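Local coordinates for protein UTP-glucose-1-phosphate uridylyltransferase 2 (Trypanosoma brucei, PDB 3GUE) that probably catalyses the reversible transfer of a uridylyl group from UTP to alpha-D-glucose 1-phosphate, yielding UDP-glucose and diphosphate, and binds UDP-glucose, at residues 45-49 with 279-285; 253-259 with 298-302. One frame throughout, in Å; residues are numbered along the deposited sequence.

Interaction 1: 45-49 with 279-285; sequences GYIPE and RESAQCP. With UPG (uridine-5'-diphosphate-glucose), chain C.
A loop-to-strand-end contact joins residues 45-49, in the loop between helix 26-40 and strand 53-54, to residues 279-285, where strand 275-280 runs out into a 3-10 turn at 281-283. Gly45 has a positive phi (77°) and Tyr46 to Pro48 are extended. Nearest CA atoms are Tyr46 and Gln283, 4.4 Å apart. One straight backbone hydrogen bond ties the loop down, Ile47 N to Gln283 O at 2.8 Å. Arg279 (chi1 and chi2 t, chi3 p) reaches back along Ile47: its NH1 donates to Ile47 O at 3.1 Å and its NH2 meets Glu49 OE1 in a 2.7 Å salt bridge, while His298 hydrogen-bonds Glu49 OE2. Tyr46 (chi1 m) offers a ring face to Pro285, whose CA sits 3.8 Å from the centroid (CH-pi). A water links Gly45 O (2.5 Å) with Gln283 NE2 (2.9 Å). Beside this turn Glu280 accepts UDP-glucose O2' on OE1 and O3' on OE2, both at 2.5 Å, a bidentate grip on glucose in the sugar-nucleotide site.

Interaction 2: 253-259 with 298-302; sequences DKKGGHL and HCFFN. With UPG (uridine-5'-diphosphate-glucose), chain C.
In this GT-A-type nucleotidyltransferase, the loop leading into strand 257-262 meets the start of strand 300-309 of the mixed central sheet, beside the bound glucose. Asp253 begins the contact: its CB lies 3.5 Å from the centroid of the Phe301 ring, almost on the ring normal, a CH-pi contact, while its carboxylate forms a salt bridge with Arg369. The loop then bends round that ring, bringing Lys255 O to 3.5 Å from Phe301 CZ, near the ring plane. Gly256 (phi/psi 144/-143) has a backbone suited to glycine, and a CB would crowd both Phe301 CZ and the sugar. At Gly257 the strand begins; a CB here would strike UDP-glucose O3'. Its N donates a 3.0 Å hydrogen bond to UDP-glucose O4'; its O accepts one of 3.0 Å from Asn302 N and faces the side of the Phe301 ring (chi1 t) opposite Asp253 CB. His258 and Phe301, CA atoms 4.5 Å apart, form a single antiparallel, non-hydrogen-bonded pair, flanked by that Asn302 N hydrogen bond and by Leu259 N to Phe300 O at 3.1 Å. The N-to-C directions of strands 257-259 and 300-302 make 132°, far from the 180° of ideal antiparallel strands, with axes 4.7 Å apart. His258 (chi1 p) forms an offset stack with His298 (chi1 m), centroids 4.2 Å apart and planes at 28°, and its ND1 donates to Leu259 O at 3.0 Å. A water bridges Leu259 O (2.5 Å) and His298 ND1 (2.7 Å), while Glu49 hydrogen-bonds His298 NE2. UDP-glucose O4' donates a very short 2.5 Å hydrogen bond to Asn302 O.

How the interactions relate
The principle illustrated is that a sugar site can be assembled from segments scattered along a chain. The two interactions alternate in sequence, in the order 45-49, 253-259, 279-285, 298-302, and their centres lie 12 Å apart. Strands 257-262 and 275-280, consecutive in the chain, are neighbours in one small antiparallel sheet, and Arg279 N lies 2.9 Å from His258 O across them, probably hydrogen-bonded. A second link is the 2.6 Å hydrogen bond between Glu49 OE2 and His298 NE2. Interaction 2 carries this sheet onto the central mixed sheet, whereas interaction 1 fastens its edge to the early loop. Both supply hydrogen bonds to the same glucose.

Interaction 1: 45-49 with 279-285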
loop_
_atom_site.group_PDB
_atom_site.type_symbol
_atom_site.label_atom_id
_atom_site.label_comp_id
_atom_site.label_asym_id
_atom_site.label_seq_id
_atom_site.Cartn_x
_atom_site.Cartn_y
_atom_site.Cartn_z
ATOM N N GLY A 45 6.952 -9.782 16.234
ATOM C CA GLY A 45 6.907 -9.671 14.780
ATOM C C GLY A 45 8.139 -9.012 14.170
ATOM O O GLY A 45 8.167 -8.743 12.958
ATOM N N TYR A 46 9.164 -8.751 14.993
ATOM C CA TYR A 46 10.302 -7.960 14.523
ATOM C C TYR A 46 11.311 -8.752 13.708
ATOM O O TYR A 46 11.563 -9.938 13.972
ATOM C CB TYR A 46 11.056 -7.272 15.659
ATOM C CG TYR A 46 10.341 -6.125 16.346
ATOM C CD1 TYR A 46 9.462 -5.291 15.662
ATOM C CD2 TYR A 46 10.588 -5.852 17.682
ATOM C CE1 TYR A 46 8.822 -4.247 16.311
ATOM C CE2 TYR A 46 9.972 -4.824 18.328
ATOM C CZ TYR A 46 9.085 -4.022 17.645
ATOM O OH TYR A 46 8.468 -3.001 18.338
ATOM N N ILE A 47 11.946 -8.042 12.780
ATOM C CA ILE A 47 13.054 -8.549 11.973
ATOM C C ILE A 47 14.298 -7.695 12.281
ATOM O O ILE A 47 14.520 -6.676 11.624
ATOM C CB ILE A 47 12.698 -8.507 10.464
ATOM C CG1 ILE A 47 11.510 -9.440 10.179
ATOM C CG2 ILE A 47 13.927 -8.833 9.568
ATOM C CD1 ILE A 47 10.839 -9.205 8.832
ATOM N N PRO A 48 15.082 -8.085 13.305
ATOM C CA PRO A 48 16.222 -7.266 13.730
ATOM C C PRO A 48 17.322 -7.261 12.678
ATOM O O PRO A 48 17.546 -8.288 12.027
ATOM C CB PRO A 48 16.704 -7.961 15.005
ATOM C CG PRO A 48 15.598 -8.864 15.399
ATOM C CD PRO A 48 14.974 -9.299 14.127
ATOM N N GLU A 49 17.976 -6.107 12.514
ATOM C CA GLU A 49 19.024 -5.914 11.497
ATOM C C GLU A 49 20.000 -7.068 11.470
ATOM O O GLU A 49 20.479 -7.458 10.406
ATOM C CB GLU A 49 19.776 -4.588 11.710
ATOM C CG GLU A 49 20.718 -4.178 10.550
ATOM C CD GLU A 49 19.958 -3.807 9.288
ATOM O OE1 GLU A 49 18.755 -3.494 9.397
ATOM O OE2 GLU A 49 20.563 -3.828 8.193
ATOM N N ARG A 279 11.064 -6.869 4.916
ATOM C CA ARG A 279 10.926 -6.206 6.215
ATOM C C ARG A 279 10.084 -4.932 6.082
ATOM O O ARG A 279 10.543 -3.939 5.495
ATOM C CB ARG A 279 12.257 -5.902 6.849
ATOM C CG ARG A 279 12.098 -5.335 8.260
ATOM C CD ARG A 279 13.373 -5.155 8.984
ATOM N NE ARG A 279 14.352 -4.315 8.291
ATOM C CZ ARG A 279 15.516 -3.972 8.820
ATOM N NH1 ARG A 279 15.815 -4.381 10.046
ATOM N NH2 ARG A 279 16.377 -3.225 8.136
ATOM N N GLU A 280 8.854 -4.994 6.607
ATOM C CA GLU A 280 7.922 -3.849 6.632
ATOM C C GLU A 280 8.278 -2.865 7.741
ATOM O O GLU A 280 9.007 -3.210 8.666
ATOM C CB GLU A 280 6.496 -4.325 6.836
ATOM C CG GLU A 280 5.909 -5.172 5.698
ATOM C CD GLU A 280 5.668 -4.382 4.428
ATOM O OE1 GLU A 280 4.713 -3.582 4.346
ATOM O OE2 GLU A 280 6.429 -4.585 3.495
ATOM N N SER A 281 7.742 -1.651 7.655
ATOM C CA SER A 281 7.865 -0.667 8.742
ATOM C C SER A 281 7.491 -1.233 10.122
ATOM O O SER A 281 8.215 -1.027 11.107
ATOM C CB SER A 281 6.981 0.542 8.437
ATOM O OG SER A 281 7.558 1.356 7.444
ATOM N N ALA A 282 6.362 -1.934 10.177
ATOM C CA ALA A 282 5.848 -2.529 11.407
ATOM C C ALA A 282 6.700 -3.688 11.959
ATOM O O ALA A 282 6.491 -4.133 13.092
ATOM C CB ALA A 282 4.434 -2.993 11.190
ATOM N N GLN A 283 7.657 -4.158 11.166
ATOM C CA GLN A 283 8.532 -5.276 11.557
ATOM C C GLN A 283 9.898 -4.765 11.986
ATOM O O GLN A 283 10.784 -5.540 12.341
ATOM C CB GLN A 283 8.672 -6.274 10.404
ATOM C CG GLN A 283 7.439 -7.126 10.160
ATOM C CD GLN A 283 7.524 -7.910 8.863
ATOM O OE1 GLN A 283 7.889 -7.354 7.816
ATOM N NE2 GLN A 283 7.163 -9.209 8.911
ATOM N N CYS A 284 10.075 -3.450 11.948
ATOM C CA CYS A 284 11.365 -2.872 12.258
ATOM C C CYS A 284 11.391 -2.350 13.686
ATOM O O CYS A 284 10.647 -1.427 14.026
ATOM C CB CYS A 284 11.780 -1.793 11.233
ATOM S SG CYS A 284 13.397 -1.056 11.585
ATOM N N PRO A 285 12.246 -2.958 14.536
ATOM C CA PRO A 285 12.388 -2.544 15.927
ATOM C C PRO A 285 12.921 -1.133 16.012
ATOM O O PRO A 285 13.751 -0.731 15.193
ATOM C CB PRO A 285 13.433 -3.515 16.484
ATOM C CG PRO A 285 13.469 -4.625 15.533
ATOM C CD PRO A 285 13.155 -4.072 14.212
HETATM N N1 UPG C . -4.939 -2.541 2.341
HETATM C C2 UPG C . -5.944 -3.521 2.219
HETATM N N3 UPG C . -6.223 -4.286 3.338
HETATM C C4 UPG C . -5.571 -4.133 4.538
HETATM C C5 UPG C . -4.557 -3.175 4.663
HETATM C C6 UPG C . -4.229 -2.376 3.572
HETATM O O2 UPG C . -6.611 -3.724 1.193
HETATM O O4 UPG C . -5.916 -4.864 5.476
HETATM C C1C UPG C . -4.592 -1.687 1.159
HETATM C C2C UPG C . -4.476 -0.168 1.309
HETATM O O2C UPG C . -5.769 0.452 1.254
HETATM C C3C UPG C . -3.663 0.157 0.058
HETATM C C4C UPG C . -2.689 -1.008 -0.010
HETATM O O4C UPG C . -3.276 -2.099 0.750
HETATM O O3C UPG C . -4.519 0.089 -1.081
HETATM C C5C UPG C . -1.318 -0.656 0.653
HETATM O O5C UPG C . -1.389 -0.473 2.042
HETATM P PA UPG C . -0.560 0.705 2.769
HETATM O O1A UPG C . -0.829 1.922 1.953
HETATM O O2A UPG C . -0.806 0.735 4.215
HETATM O O3A UPG C . 0.994 0.251 2.468
HETATM P PB UPG C . 1.939 -0.704 3.386
HETATM O O1B UPG C . 1.205 -1.952 3.655
HETATM O O2B UPG C . 2.541 0.063 4.521
HETATM O O3B UPG C . 3.149 -0.907 2.350
HETATM C "C1'" UPG C . 2.896 -1.640 1.096
HETATM C "C2'" UPG C . 3.805 -2.860 1.049
HETATM C "C3'" UPG C . 5.242 -2.367 1.169
HETATM C "C4'" UPG C . 5.549 -1.434 -0.014
HETATM C "C5'" UPG C . 4.545 -0.253 -0.040
HETATM C "C6'" UPG C . 4.630 0.485 -1.351
HETATM O "O2'" UPG C . 3.519 -3.767 2.129
HETATM O "O3'" UPG C . 6.111 -3.485 1.231
HETATM O "O4'" UPG C . 6.876 -0.938 0.072
HETATM O "O5'" UPG C . 3.162 -0.693 0.042
HETATM O "O6'" UPG C . 3.998 1.759 -1.215
HETATM O O HOH W 1 7.047 -10.495 11.555
#

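Interaction 2: 253-259 with 298-302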
loop_
_atom_site.group_PDB
_atom_site.type_symbol
_atom_site.label_atom_id
_atom_site.label_comp_id
_atom_site.label_asym_id
_atom_site.label_seq_id
_atom_site.Cartn_x
_atom_site.Cartn_y
_atom_site.Cartn_z
ATOM N N ASP A 253 11.351 7.139 0.053
ATOM C CA ASP A 253 10.774 5.820 0.420
ATOM C C ASP A 253 11.101 5.537 1.885
ATOM O O ASP A 253 12.159 4.973 2.194
ATOM C CB ASP A 253 11.259 4.675 -0.486
ATOM C CG ASP A 253 11.023 4.944 -1.983
ATOM O OD1 ASP A 253 9.885 5.286 -2.381
ATOM O OD2 ASP A 253 11.987 4.803 -2.760
ATOM N N LYS A 254 10.184 5.916 2.777
ATOM C CA LYS A 254 10.439 5.855 4.233
ATOM C C LYS A 254 9.518 4.870 4.957
ATOM O O LYS A 254 9.872 4.307 6.025
ATOM C CB LYS A 254 10.248 7.229 4.835
ATOM C CG LYS A 254 11.323 8.214 4.435
ATOM C CD LYS A 254 11.079 9.561 5.062
ATOM C CE LYS A 254 12.152 10.553 4.640
ATOM N NZ LYS A 254 13.563 9.997 4.709
ATOM N N LYS A 255 8.331 4.710 4.378
ATOM C CA LYS A 255 7.292 3.826 4.904
ATOM C C LYS A 255 6.879 2.776 3.856
ATOM O O LYS A 255 6.511 3.102 2.730
ATOM C CB LYS A 255 6.061 4.662 5.366
ATOM C CG LYS A 255 6.372 5.588 6.587
ATOM C CD LYS A 255 5.142 6.455 6.965
ATOM C CE LYS A 255 4.028 5.666 7.686
ATOM N NZ LYS A 255 2.725 6.467 7.755
ATOM N N GLY A 256 6.969 1.514 4.254
ATOM C CA GLY A 256 6.632 0.379 3.415
ATOM C C GLY A 256 7.621 -0.716 3.756
ATOM O O GLY A 256 7.996 -0.873 4.912
ATOM N N GLY A 257 8.047 -1.484 2.757
ATOM C CA GLY A 257 9.010 -2.554 2.982
ATOM C C GLY A 257 10.179 -2.627 2.014
ATOM O O GLY A 257 10.030 -2.334 0.841
ATOM N N HIS A 258 11.338 -3.001 2.532
ATOM C CA HIS A 258 12.502 -3.328 1.697
ATOM C C HIS A 258 12.784 -4.820 1.747
ATOM O O HIS A 258 12.422 -5.513 2.714
ATOM C CB HIS A 258 13.756 -2.541 2.117
ATOM C CG HIS A 258 14.295 -2.926 3.458
ATOM N ND1 HIS A 258 15.151 -3.990 3.637
ATOM C CD2 HIS A 258 14.088 -2.400 4.688
ATOM C CE1 HIS A 258 15.467 -4.093 4.917
ATOM N NE2 HIS A 258 14.835 -3.143 5.577
ATOM N N LEU A 259 13.441 -5.290 0.690
ATOM C CA LEU A 259 13.882 -6.661 0.592
ATOM C C LEU A 259 15.182 -6.844 1.331
ATOM O O LEU A 259 15.984 -5.907 1.475
ATOM C CB LEU A 259 14.030 -7.100 -0.883
ATOM C CG LEU A 259 12.711 -7.316 -1.629
ATOM C CD1 LEU A 259 12.983 -7.998 -2.985
ATOM C CD2 LEU A 259 11.715 -8.145 -0.838
ATOM N N HIS A 298 19.819 -0.834 2.119
ATOM C CA HIS A 298 18.584 -1.501 1.785
ATOM C C HIS A 298 17.908 -0.696 0.673
ATOM O O HIS A 298 16.987 0.079 0.919
ATOM C CB HIS A 298 17.712 -1.627 3.039
ATOM C CG HIS A 298 18.369 -2.412 4.132
ATOM N ND1 HIS A 298 18.661 -3.754 4.012
ATOM C CD2 HIS A 298 18.834 -2.034 5.343
ATOM C CE1 HIS A 298 19.226 -4.179 5.126
ATOM N NE2 HIS A 298 19.355 -3.151 5.944
ATOM N N CYS A 299 18.418 -0.911 -0.543
ATOM C CA CYS A 299 18.159 -0.114 -1.748
ATOM C C CYS A 299 17.074 -0.631 -2.676
ATOM O O CYS A 299 16.745 0.021 -3.681
ATOM C CB CYS A 299 19.459 -0.000 -2.568
ATOM S SG CYS A 299 20.267 -1.568 -2.962
ATOM N N PHE A 300 16.535 -1.806 -2.364
ATOM C CA PHE A 300 15.454 -2.379 -3.165
ATOM C C PHE A 300 14.112 -2.347 -2.424
ATOM O O PHE A 300 13.873 -3.101 -1.478
ATOM C CB PHE A 300 15.821 -3.776 -3.664
ATOM C CG PHE A 300 17.042 -3.799 -4.536
ATOM C CD1 PHE A 300 17.070 -3.102 -5.742
ATOM C CD2 PHE A 300 18.175 -4.495 -4.142
ATOM C CE1 PHE A 300 18.207 -3.104 -6.535
ATOM C CE2 PHE A 300 19.327 -4.537 -4.958
ATOM C CZ PHE A 300 19.341 -3.834 -6.149
ATOM N N PHE A 301 13.246 -1.438 -2.868
ATOM C CA PHE A 301 12.007 -1.112 -2.152
ATOM C C PHE A 301 10.820 -1.724 -2.884
ATOM O O PHE A 301 10.624 -1.475 -4.060
ATOM C CB PHE A 301 11.851 0.427 -2.060
ATOM C CG PHE A 301 11.017 0.903 -0.893
ATOM C CD1 PHE A 301 11.534 0.915 0.405
ATOM C CD2 PHE A 301 9.733 1.381 -1.095
ATOM C CE1 PHE A 301 10.766 1.371 1.462
ATOM C CE2 PHE A 301 8.963 1.837 -0.034
ATOM C CZ PHE A 301 9.471 1.843 1.237
ATOM N N ASN A 302 10.032 -2.520 -2.159
ATOM C CA ASN A 302 8.816 -3.116 -2.690
ATOM C C ASN A 302 7.765 -2.065 -3.132
ATOM O O ASN A 302 7.375 -1.191 -2.346
ATOM C CB ASN A 302 8.221 -4.072 -1.644
ATOM C CG ASN A 302 6.934 -4.702 -2.097
ATOM O OD1 ASN A 302 6.713 -4.929 -3.328
ATOM N ND2 ASN A 302 6.051 -5.014 -1.119
HETATM N N1 UPG C . -4.939 -2.541 2.341
HETATM C C2 UPG C . -5.944 -3.521 2.219
HETATM N N3 UPG C . -6.223 -4.286 3.338
HETATM C C4 UPG C . -5.571 -4.133 4.538
HETATM C C5 UPG C . -4.557 -3.175 4.663
HETATM C C6 UPG C . -4.229 -2.376 3.572
HETATM O O2 UPG C . -6.611 -3.724 1.193
HETATM O O4 UPG C . -5.916 -4.864 5.476
HETATM C C1C UPG C . -4.592 -1.687 1.159
HETATM C C2C UPG C . -4.476 -0.168 1.309
HETATM O O2C UPG C . -5.769 0.452 1.254
HETATM C C3C UPG C . -3.663 0.157 0.058
HETATM C C4C UPG C . -2.689 -1.008 -0.010
HETATM O O4C UPG C . -3.276 -2.099 0.750
HETATM O O3C UPG C . -4.519 0.089 -1.081
HETATM C C5C UPG C . -1.318 -0.656 0.653
HETATM O O5C UPG C . -1.389 -0.473 2.042
HETATM P PA UPG C . -0.560 0.705 2.769
HETATM O O1A UPG C . -0.829 1.922 1.953
HETATM O O2A UPG C . -0.806 0.735 4.215
HETATM O O3A UPG C . 0.994 0.251 2.468
HETATM P PB UPG C . 1.939 -0.704 3.386
HETATM O O1B UPG C . 1.205 -1.952 3.655
HETATM O O2B UPG C . 2.541 0.063 4.521
HETATM O O3B UPG C . 3.149 -0.907 2.350
HETATM C "C1'" UPG C . 2.896 -1.640 1.096
HETATM C "C2'" UPG C . 3.805 -2.860 1.049
HETATM C "C3'" UPG C . 5.242 -2.367 1.169
HETATM C "C4'" UPG C . 5.549 -1.434 -0.014
HETATM C "C5'" UPG C . 4.545 -0.253 -0.040
HETATM C "C6'" UPG C . 4.630 0.485 -1.351
HETATM O "O2'" UPG C . 3.519 -3.767 2.129
HETATM O "O3'" UPG C . 6.111 -3.485 1.231
HETATM O "O4'" UPG C . 6.876 -0.938 0.072
HETATM O "O5'" UPG C . 3.162 -0.693 0.042
HETATM O "O6'" UPG C . 3.998 1.759 -1.215
HETATM O O HOH W 2 18.388 -5.281 1.797
HETATM O O HOH W 3 17.413 -3.944 -0.826
#